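Beta-galactosidase (Trichoderma reesei, PDB 3OG2) probably hydrolyses terminal non-reducing beta-D-galactose residues from beta-D-galactosides, as a family 35 glycoside hydrolase. Local coordinates at residues T720-T723 and A724-L728; S741-N745 and D746-G750; R769-G773 and R774-L778; L809-S812 and S813-V817. All coordinates share one frame; numbering follows the deposited sequence.

Contact 1 of 4, residues T720-T723 and A724-L728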
loop_
_atom_site.group_PDB
_atom_site.type_symbol
_atom_site.label_atom_id
_atom_site.label_comp_id
_atom_site.label_asym_id
_atom_site.label_seq_id
_atom_site.Cartn_x
_atom_site.Cartn_y
_atom_site.Cartn_z
ATOM N N THR A 720 -40.299 -15.541 26.809
ATOM C CA THR A 720 -41.746 -15.489 27.097
ATOM C C THR A 720 -42.027 -14.310 27.969
ATOM O O THR A 720 -41.385 -14.130 28.992
ATOM C CB THR A 720 -42.101 -16.811 27.825
ATOM O OG1 THR A 720 -41.805 -17.898 26.931
ATOM C CG2 THR A 720 -43.590 -16.743 28.167
ATOM N N ALA A 721 -42.954 -13.446 27.553
ATOM C CA ALA A 721 -43.205 -12.260 28.351
ATOM C C ALA A 721 -43.739 -12.632 29.715
ATOM O O ALA A 721 -44.702 -13.417 29.819
ATOM C CB ALA A 721 -44.162 -11.307 27.624
ATOM N N ARG A 722 -43.171 -12.014 30.754
ATOM C CA ARG A 722 -43.657 -12.181 32.122
ATOM C C ARG A 722 -44.541 -11.044 32.560
ATOM O O ARG A 722 -45.493 -11.259 33.320
ATOM C CB ARG A 722 -42.475 -12.324 33.091
ATOM C CG ARG A 722 -41.825 -13.690 32.764
ATOM C CD ARG A 722 -41.796 -14.522 34.044
ATOM N NE ARG A 722 -40.460 -15.143 34.125
ATOM C CZ ARG A 722 -39.632 -14.751 35.086
ATOM N NH1 ARG A 722 -40.081 -13.821 35.921
ATOM N NH2 ARG A 722 -38.427 -15.269 35.203
ATOM N N THR A 723 -44.243 -9.836 32.122
ATOM C CA THR A 723 -45.079 -8.658 32.362
ATOM C C THR A 723 -45.283 -7.881 31.052
ATOM O O THR A 723 -44.588 -8.119 30.082
ATOM C CB THR A 723 -44.467 -7.747 33.431
ATOM O OG1 THR A 723 -43.120 -7.384 33.069
ATOM C CG2 THR A 723 -44.366 -8.494 34.764
ATOM N N ALA A 724 -46.278 -7.010 31.064
ATOM C CA ALA A 724 -46.582 -6.295 29.833
ATOM C C ALA A 724 -45.467 -5.338 29.433
ATOM O O ALA A 724 -45.307 -5.044 28.261
ATOM C CB ALA A 724 -47.894 -5.561 30.027
ATOM N N ARG A 725 -44.716 -4.842 30.412
ATOM C CA ARG A 725 -43.569 -4.019 30.089
ATOM C C ARG A 725 -42.321 -4.680 30.646
ATOM O O ARG A 725 -42.341 -5.104 31.817
ATOM C CB ARG A 725 -43.736 -2.621 30.723
ATOM C CG ARG A 725 -42.576 -1.703 30.368
ATOM C CD ARG A 725 -42.854 -0.269 30.807
ATOM N NE ARG A 725 -43.816 0.394 29.893
ATOM C CZ ARG A 725 -44.192 1.655 30.031
ATOM N NH1 ARG A 725 -43.719 2.390 31.038
ATOM N NH2 ARG A 725 -45.063 2.158 29.130
ATOM N N GLN A 726 -41.259 -4.772 29.821
ATOM C CA GLN A 726 -39.992 -5.357 30.239
ATOM C C GLN A 726 -38.894 -4.380 29.846
ATOM O O GLN A 726 -39.119 -3.571 28.950
ATOM C CB GLN A 726 -39.830 -6.741 29.610
ATOM C CG GLN A 726 -40.946 -7.640 30.203
ATOM C CD GLN A 726 -40.782 -9.099 29.964
ATOM O OE1 GLN A 726 -41.436 -9.927 30.583
ATOM N NE2 GLN A 726 -39.857 -9.467 29.068
ATOM N N GLN A 727 -37.761 -4.519 30.531
ATOM C CA GLN A 727 -36.653 -3.637 30.277
ATOM C C GLN A 727 -35.513 -4.508 29.745
ATOM O O GLN A 727 -35.158 -5.504 30.361
ATOM C CB GLN A 727 -36.234 -2.927 31.561
ATOM C CG GLN A 727 -37.345 -2.034 32.147
ATOM C CD GLN A 727 -37.892 -0.940 31.274
ATOM O OE1 GLN A 727 -39.073 -0.541 31.484
ATOM N NE2 GLN A 727 -37.104 -0.430 30.320
ATOM N N LEU A 728 -34.966 -4.089 28.617
ATOM C CA LEU A 728 -33.860 -4.806 28.007
ATOM C C LEU A 728 -32.588 -3.963 28.024
ATOM O O LEU A 728 -32.579 -2.799 27.605
ATOM C CB LEU A 728 -34.229 -5.078 26.530
ATOM C CG LEU A 728 -33.112 -5.711 25.704
ATOM C CD1 LEU A 728 -32.831 -7.117 26.226
ATOM C CD2 LEU A 728 -33.577 -5.694 24.238
#
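Q726 reaches back across its own loop and sets OE1 against the backbone of R722 and T723. Two N-H groups converge on this oxygen: R722 N at 2.7 Å from OE1, tilted 22° from the amide's carbonyl plane, and T723 N at 3.2 Å from OE1 along a nearly straight bond (167°). The chain gets there because CG lies opposite the carbonyl carbon (chi1 -65°) and the rest runs extended. T723 braces the loop from its other end: its OG1 donates to R725 O over 2.7 Å, coming from above the carbonyl plane, and lies 3.6 Å from Q726 CG. The same hydroxyl accepts from S812 N, so it is held twice. This inner side, with A721 and Q726 buried, is the tight part. Looser are exposed A724 and R725, which leaves the loop to form a salt bridge with D768; the R722 side chain leads away from 724-728 to lie against A815 and V817. Were Q726 an alanine, the N-H groups of R722 and T723 would probably lose their shared acceptor. The loop is a crossover between the two sheets of a beta-sandwich, from strand 713-720 to strand 726-733, held by side-chain-to-backbone bonds.

Contact 2 of 4, residues S741-N745 and D746-G750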
loop_
_atom_site.group_PDB
_atom_site.type_symbol
_atom_site.label_atom_id
_atom_site.label_comp_id
_atom_site.label_asym_id
_atom_site.label_seq_id
_atom_site.Cartn_x
_atom_site.Cartn_y
_atom_site.Cartn_z
ATOM N N SER A 741 -28.834 -2.749 15.405
ATOM C CA SER A 741 -30.255 -2.422 15.346
ATOM C C SER A 741 -31.048 -3.574 15.976
ATOM O O SER A 741 -30.640 -4.744 15.852
ATOM C CB SER A 741 -30.704 -2.257 13.897
ATOM O OG SER A 741 -30.057 -1.146 13.302
ATOM N N VAL A 742 -32.183 -3.247 16.582
ATOM C CA VAL A 742 -32.987 -4.216 17.360
ATOM C C VAL A 742 -34.460 -4.141 16.966
ATOM O O VAL A 742 -35.015 -3.030 16.926
ATOM C CB VAL A 742 -32.861 -3.932 18.863
ATOM C CG1 VAL A 742 -33.707 -4.893 19.706
ATOM C CG2 VAL A 742 -31.374 -3.954 19.292
ATOM N N TRP A 743 -35.063 -5.284 16.705
ATOM C CA TRP A 743 -36.511 -5.427 16.528
ATOM C C TRP A 743 -37.041 -6.418 17.535
ATOM O O TRP A 743 -36.349 -7.390 17.905
ATOM C CB TRP A 743 -36.790 -5.998 15.124
ATOM C CG TRP A 743 -36.572 -4.971 14.035
ATOM C CD1 TRP A 743 -37.564 -4.220 13.457
ATOM C CD2 TRP A 743 -35.349 -4.605 13.408
ATOM N NE1 TRP A 743 -36.994 -3.404 12.505
ATOM C CE2 TRP A 743 -35.633 -3.603 12.439
ATOM C CE3 TRP A 743 -34.026 -5.030 13.565
ATOM C CZ2 TRP A 743 -34.653 -3.008 11.636
ATOM C CZ3 TRP A 743 -33.035 -4.431 12.753
ATOM C CH2 TRP A 743 -33.366 -3.441 11.814
ATOM N N LEU A 744 -38.266 -6.199 17.931
ATOM C CA LEU A 744 -39.063 -7.123 18.750
ATOM C C LEU A 744 -40.155 -7.635 17.827
ATOM O O LEU A 744 -41.036 -6.848 17.451
ATOM C CB LEU A 744 -39.646 -6.363 19.939
ATOM C CG LEU A 744 -40.591 -7.207 20.797
ATOM C CD1 LEU A 744 -39.803 -8.252 21.570
ATOM C CD2 LEU A 744 -41.394 -6.288 21.714
ATOM N N ASN A 745 -40.121 -8.918 17.430
ATOM C CA ASN A 745 -40.963 -9.401 16.346
ATOM C C ASN A 745 -40.742 -8.476 15.148
ATOM O O ASN A 745 -39.591 -8.286 14.736
ATOM C CB ASN A 745 -42.443 -9.490 16.793
ATOM C CG ASN A 745 -42.622 -10.586 17.822
ATOM O OD1 ASN A 745 -41.725 -11.367 18.184
ATOM N ND2 ASN A 745 -43.853 -10.674 18.297
ATOM N N ASP A 746 -41.813 -7.857 14.617
ATOM C CA ASP A 746 -41.627 -6.924 13.474
ATOM C C ASP A 746 -41.597 -5.471 13.915
ATOM O O ASP A 746 -41.564 -4.544 13.082
ATOM C CB ASP A 746 -42.747 -7.177 12.460
ATOM C CG ASP A 746 -44.137 -7.017 13.068
ATOM O OD1 ASP A 746 -44.360 -6.842 14.278
ATOM O OD2 ASP A 746 -45.090 -7.048 12.257
ATOM N N ARG A 747 -41.558 -5.194 15.221
ATOM C CA ARG A 747 -41.546 -3.828 15.749
ATOM C C ARG A 747 -40.132 -3.311 15.930
ATOM O O ARG A 747 -39.335 -3.883 16.649
ATOM C CB ARG A 747 -42.281 -3.773 17.108
ATOM C CG ARG A 747 -42.325 -2.345 17.668
ATOM C CD ARG A 747 -42.760 -2.240 19.130
ATOM N NE ARG A 747 -43.847 -3.121 19.573
ATOM C CZ ARG A 747 -44.114 -3.420 20.858
ATOM N NH1 ARG A 747 -43.345 -2.861 21.768
ATOM N NH2 ARG A 747 -45.113 -4.232 21.228
ATOM N N PHE A 748 -39.795 -2.202 15.282
ATOM C CA PHE A 748 -38.471 -1.612 15.445
ATOM C C PHE A 748 -38.380 -1.061 16.860
ATOM O O PHE A 748 -39.230 -0.301 17.332
ATOM C CB PHE A 748 -38.282 -0.515 14.417
ATOM C CG PHE A 748 -36.931 0.185 14.589
ATOM C CD1 PHE A 748 -35.738 -0.494 14.488
ATOM C CD2 PHE A 748 -36.908 1.553 14.830
ATOM C CE1 PHE A 748 -34.494 0.139 14.602
ATOM C CE2 PHE A 748 -35.695 2.213 14.989
ATOM C CZ PHE A 748 -34.471 1.521 14.872
ATOM N N ILE A 749 -37.288 -1.432 17.540
ATOM C CA ILE A 749 -37.067 -0.945 18.913
ATOM C C ILE A 749 -36.039 0.145 18.902
ATOM O O ILE A 749 -36.228 1.189 19.561
ATOM C CB ILE A 749 -36.636 -2.128 19.788
ATOM C CG1 ILE A 749 -37.764 -3.164 19.876
ATOM C CG2 ILE A 749 -36.196 -1.734 21.189
ATOM C CD1 ILE A 749 -38.970 -2.635 20.587
ATOM N N GLY A 750 -34.917 0.006 18.216
ATOM C CA GLY A 750 -33.938 1.092 18.281
ATOM C C GLY A 750 -32.626 0.654 17.633
ATOM O O GLY A 750 -32.417 -0.508 17.390
#
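W743 and F748 pair across a tight hairpin, their side chains on the same side of the sheet. The rings are oblique, with planes at 57° and the W743 five-membered ring centroid 5.3 Å from that of F748. F748 CD1 lies over one face of the indole, offset toward its rim and 3.7 Å from W743 CE2, while F748 CA comes within 3.4 Å of W743 CD1. F748 CG stands opposite its own backbone N (chi1 177°), which carries the phenyl onward, toward G750, whose N lies over the centre of one ring face. On the other side of the sheet L744 and R747 run side by side, pointing the same way; L744 CD2 lies over a face of the guanidinium, 3.9 Å from R747 NH1, and that group also donates to D768 O. I749 slants across V742, with CB 4.0 Å from V742 CG1, and its CG1 packs on L744 CB. V742 O takes I749 N at 2.8 Å and, more weakly, G750 N. Two residues thus oppose one, a classic beta bulge, while N745 and D746 form the corner of a type II' turn: together they make a bulged two-residue beta hairpin at the edge of the five-stranded sheet.

Contact 3 of 4, residues R769-G773 and R774-L778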
loop_
_atom_site.group_PDB
_atom_site.type_symbol
_atom_site.label_atom_id
_atom_site.label_comp_id
_atom_site.label_asym_id
_atom_site.label_seq_id
_atom_site.Cartn_x
_atom_site.Cartn_y
_atom_site.Cartn_z
ATOM N N ARG A 769 -46.076 -3.219 25.992
ATOM C CA ARG A 769 -47.305 -3.663 25.371
ATOM C C ARG A 769 -47.212 -5.141 24.986
ATOM O O ARG A 769 -47.745 -5.582 23.950
ATOM C CB ARG A 769 -47.677 -2.797 24.172
ATOM C CG ARG A 769 -47.900 -1.348 24.655
ATOM C CD ARG A 769 -48.295 -0.408 23.516
ATOM N NE ARG A 769 -47.156 -0.136 22.617
ATOM C CZ ARG A 769 -47.106 -0.625 21.392
ATOM N NH1 ARG A 769 -48.086 -1.381 20.928
ATOM N NH2 ARG A 769 -46.081 -0.357 20.634
ATOM N N LEU A 770 -46.549 -5.907 25.850
ATOM C CA LEU A 770 -46.428 -7.370 25.620
ATOM C C LEU A 770 -47.618 -8.124 26.223
ATOM O O LEU A 770 -48.164 -7.699 27.266
ATOM C CB LEU A 770 -45.147 -7.928 26.279
ATOM C CG LEU A 770 -43.878 -7.137 25.978
ATOM C CD1 LEU A 770 -42.720 -7.742 26.774
ATOM C CD2 LEU A 770 -43.551 -7.131 24.495
ATOM N N VAL A 771 -47.934 -9.247 25.569
ATOM C CA VAL A 771 -48.976 -10.143 26.066
ATOM C C VAL A 771 -48.331 -11.150 27.007
ATOM O O VAL A 771 -47.488 -11.958 26.554
ATOM C CB VAL A 771 -49.650 -10.843 24.894
ATOM C CG1 VAL A 771 -50.703 -11.854 25.416
ATOM C CG2 VAL A 771 -50.294 -9.770 24.008
ATOM N N ARG A 772 -48.690 -11.116 28.279
ATOM C CA ARG A 772 -48.060 -12.058 29.203
ATOM C C ARG A 772 -48.228 -13.499 28.752
ATOM O O ARG A 772 -49.341 -13.910 28.343
ATOM C CB ARG A 772 -48.644 -11.870 30.618
ATOM C CG ARG A 772 -48.324 -10.593 31.350
ATOM C CD ARG A 772 -49.033 -10.379 32.649
ATOM N NE ARG A 772 -49.380 -11.563 33.404
ATOM C CZ ARG A 772 -49.356 -11.580 34.746
ATOM N NH1 ARG A 772 -49.007 -10.504 35.456
ATOM N NH2 ARG A 772 -49.685 -12.706 35.371
ATOM N N GLY A 773 -47.143 -14.269 28.892
ATOM C CA GLY A 773 -47.224 -15.651 28.456
ATOM C C GLY A 773 -46.925 -15.921 26.987
ATOM O O GLY A 773 -46.724 -17.074 26.583
ATOM N N ARG A 774 -46.860 -14.879 26.154
ATOM C CA ARG A 774 -46.612 -15.063 24.727
ATOM C C ARG A 774 -45.126 -15.055 24.483
ATOM O O ARG A 774 -44.375 -14.369 25.191
ATOM C CB ARG A 774 -47.329 -13.933 23.967
ATOM C CG ARG A 774 -47.231 -14.040 22.463
ATOM C CD ARG A 774 -48.071 -12.960 21.771
ATOM N NE ARG A 774 -49.508 -13.249 22.016
ATOM C CZ ARG A 774 -50.456 -12.629 21.295
ATOM N NH1 ARG A 774 -50.091 -11.735 20.382
ATOM N NH2 ARG A 774 -51.756 -12.807 21.412
ATOM N N ARG A 775 -44.666 -15.801 23.506
ATOM C CA ARG A 775 -43.279 -15.804 23.090
ATOM C C ARG A 775 -43.032 -14.689 22.079
ATOM O O ARG A 775 -43.810 -14.435 21.154
ATOM C CB ARG A 775 -42.968 -17.144 22.421
ATOM C CG ARG A 775 -41.459 -17.214 22.070
ATOM C CD ARG A 775 -41.089 -18.653 21.759
ATOM N NE ARG A 775 -40.471 -19.337 22.894
ATOM C CZ ARG A 775 -40.023 -20.596 22.835
ATOM N NH1 ARG A 775 -40.139 -21.275 21.696
ATOM N NH2 ARG A 775 -39.464 -21.197 23.879
ATOM N N TYR A 776 -41.919 -14.018 22.276
ATOM C CA TYR A 776 -41.430 -12.961 21.428
ATOM C C TYR A 776 -40.019 -13.259 20.942
ATOM O O TYR A 776 -39.298 -14.012 21.609
ATOM C CB TYR A 776 -41.352 -11.613 22.248
ATOM C CG TYR A 776 -42.761 -11.111 22.478
ATOM C CD1 TYR A 776 -43.483 -11.560 23.599
ATOM C CD2 TYR A 776 -43.357 -10.211 21.610
ATOM C CE1 TYR A 776 -44.780 -11.100 23.827
ATOM C CE2 TYR A 776 -44.659 -9.762 21.810
ATOM C CZ TYR A 776 -45.359 -10.219 22.927
ATOM O OH TYR A 776 -46.638 -9.810 23.145
ATOM N N ILE A 777 -39.655 -12.670 19.818
ATOM C CA ILE A 777 -38.299 -12.888 19.293
ATOM C C ILE A 777 -37.616 -11.539 19.063
ATOM O O ILE A 777 -38.137 -10.729 18.282
ATOM C CB ILE A 777 -38.297 -13.715 17.974
ATOM C CG1 ILE A 777 -38.983 -15.048 18.193
ATOM C CG2 ILE A 777 -36.869 -13.874 17.499
ATOM C CD1 ILE A 777 -39.049 -15.921 16.928
ATOM N N LEU A 778 -36.501 -11.339 19.719
ATOM C CA LEU A 778 -35.662 -10.172 19.448
ATOM C C LEU A 778 -34.749 -10.494 18.299
ATOM O O LEU A 778 -34.082 -11.514 18.295
ATOM C CB LEU A 778 -34.841 -9.876 20.708
ATOM C CG LEU A 778 -35.621 -9.271 21.839
ATOM C CD1 LEU A 778 -34.854 -9.436 23.155
ATOM C CD2 LEU A 778 -35.908 -7.785 21.596
HETATM O O HOH W 1 -47.545 -7.587 21.879
#
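V771 and R774 close a type II beta turn at the head of strand 775-782, in a loop that crosses between the two sheets of a beta-sandwich. R774 N donates to V771 O at 3.0 Å, and G773 takes the third position with a positive phi (86°), where a side chain would be jammed against the carbonyl oxygen of R772. R774 then folds back over the turn it closes. Its CB starts 3.3 Å from V771 O; the chain runs extended to CD, which passes V771 CB, and bends at chi3 (-68°), bringing NE to 3.8 Å from V771 CB. CZ follows, 3.9 Å from V771 CG2, so that this methyl sits over the centre of one guanidinium face, and NH1 stays near the same carbon. The valine is therefore a greasy platform under a charged group on an exposed side of the loop. Below it, Y776 points its ring into the turn from the strand. L770 CD2 lies over one ring face in a CH-pi contact, 4.0 Å from the centroid of Y776 and offset toward the rim. At the edge of the ring the hydroxyl accepts V771 N in an almost perfectly straight bond, 2.8 Å from N to Y776 OH, and a water 2.7 Å from the same Y776 OH donates on to R769 O.

Contact 4 of 4, residues L809-S812 and S813-V817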
loop_
_atom_site.group_PDB
_atom_site.type_symbol
_atom_site.label_atom_id
_atom_site.label_comp_id
_atom_site.label_asym_id
_atom_site.label_seq_id
_atom_site.Cartn_x
_atom_site.Cartn_y
_atom_site.Cartn_z
ATOM N N LEU A 809 -32.674 -8.908 30.671
ATOM C CA LEU A 809 -34.088 -8.645 30.360
ATOM C C LEU A 809 -34.834 -8.794 31.680
ATOM O O LEU A 809 -34.743 -9.862 32.312
ATOM C CB LEU A 809 -34.576 -9.672 29.343
ATOM C CG LEU A 809 -36.046 -9.453 28.923
ATOM C CD1 LEU A 809 -36.294 -8.082 28.305
ATOM C CD2 LEU A 809 -36.445 -10.546 27.931
ATOM N N THR A 810 -35.556 -7.768 32.099
ATOM C CA THR A 810 -36.184 -7.801 33.409
ATOM C C THR A 810 -37.670 -7.448 33.255
ATOM O O THR A 810 -38.043 -6.623 32.411
ATOM C CB THR A 810 -35.505 -6.840 34.418
ATOM O OG1 THR A 810 -35.377 -5.558 33.771
ATOM C CG2 THR A 810 -34.106 -7.274 34.839
ATOM N N SER A 811 -38.475 -8.112 34.094
ATOM C CA SER A 811 -39.871 -7.781 34.140
ATOM C C SER A 811 -40.061 -6.495 34.941
ATOM O O SER A 811 -39.131 -5.960 35.579
ATOM C CB SER A 811 -40.686 -8.899 34.814
ATOM O OG SER A 811 -40.576 -8.716 36.234
ATOM N N SER A 812 -41.318 -6.032 34.901
ATOM C CA SER A 812 -41.577 -4.750 35.596
ATOM C C SER A 812 -41.532 -4.931 37.095
ATOM O O SER A 812 -41.661 -3.926 37.791
ATOM C CB SER A 812 -42.915 -4.163 35.138
ATOM O OG SER A 812 -43.980 -5.074 35.324
ATOM N N SER A 813 -41.372 -6.132 37.609
ATOM C CA SER A 813 -41.187 -6.327 39.045
ATOM C C SER A 813 -39.720 -6.595 39.366
ATOM O O SER A 813 -39.307 -6.827 40.503
ATOM C CB SER A 813 -42.051 -7.504 39.520
ATOM O OG SER A 813 -41.415 -8.716 39.097
ATOM N N GLY A 814 -38.890 -6.573 38.333
ATOM C CA GLY A 814 -37.470 -6.807 38.518
ATOM C C GLY A 814 -37.050 -8.235 38.286
ATOM O O GLY A 814 -35.851 -8.545 38.379
ATOM N N ALA A 815 -37.952 -9.147 37.968
ATOM C CA ALA A 815 -37.499 -10.531 37.807
ATOM C C ALA A 815 -36.657 -10.671 36.556
ATOM O O ALA A 815 -36.913 -10.023 35.543
ATOM C CB ALA A 815 -38.705 -11.444 37.729
ATOM N N ASN A 816 -35.672 -11.567 36.576
ATOM C CA ASN A 816 -34.951 -11.815 35.337
ATOM C C ASN A 816 -35.726 -12.714 34.377
ATOM O O ASN A 816 -36.394 -13.662 34.821
ATOM C CB ASN A 816 -33.629 -12.545 35.670
ATOM C CG ASN A 816 -32.735 -11.533 36.397
ATOM O OD1 ASN A 816 -32.353 -11.830 37.539
ATOM N ND2 ASN A 816 -32.443 -10.397 35.795
ATOM N N VAL A 817 -35.694 -12.437 33.094
ATOM C CA VAL A 817 -36.414 -13.183 32.079
ATOM C C VAL A 817 -35.364 -13.809 31.181
ATOM O O VAL A 817 -34.498 -13.079 30.685
ATOM C CB VAL A 817 -37.444 -12.281 31.327
ATOM C CG1 VAL A 817 -38.133 -13.125 30.262
ATOM C CG2 VAL A 817 -38.465 -11.720 32.293
HETATM O O HOH W 2 -32.111 -11.860 31.264
HETATM O O HOH W 3 -31.502 -10.347 33.485
#
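A tight local chain reversal at the end of strand 803-811 brings L809 and S811 against V817 and A815, with one bridge between T810 and N816, in the loop that crosses to strand 820-824 of the other sheet at the tip of a beta-sandwich. At its bend is a type I turn from S811 to G814 in which G814 N donates to S811 O at 2.8 Å, while S811 N donates to A815 O at 2.9 Å, in the plane of that carbonyl. With G814 at a positive phi (95°), this is the pattern of a type I turn followed by a G1 bulge. The S811 hydroxyl, turned between its own backbone N and carbonyl carbon (chi1 82°), fills the inside of the bend. OG accepts S813 N at 3.0 Å, an ST turn, and also A815 N at 3.2 Å; it touches the CB of A815 as well. With an alanine at S811, the N-H groups of S813 and A815 are likely to be left without this acceptor and the bend able to flex. The T810 and N816 side chains lie side by side, with T810 CG2 against N816 ND2. Farther down, V817 slants across L809, with CG1 3.9 Å from L809 CD2, and V817 N donates to L809 O. A water finishes the pair, accepting from L809 N at 3.1 Å and donating to V817 O at 2.7 Å.

How the contacts relate
Four local chain contacts gather at one end of a beta-sandwich, away from the galactose-binding residues of the TIM barrel: contacts 1, 3 and 4 are each centred about 52 Å from the centre of the chain, contact 2 about 41 Å. They form a chain of touching neighbours, 4-1-3-2; the centre of contact 1 is about 7 Å from those of contacts 3 and 4. Probable backbone bonds link it to contact 3 (A721 O to G773 N, 2.7 Å) and to contact 4 (Q727 N to T810 O, 2.8 Å). Contact 2 joins through N745 N and I777 O, but stays about 19 Å, centre to centre, from contact 4. The T810 side chain lies about 13 Å from an N-acetylglucosamine of the glycans, which is not the galactose site.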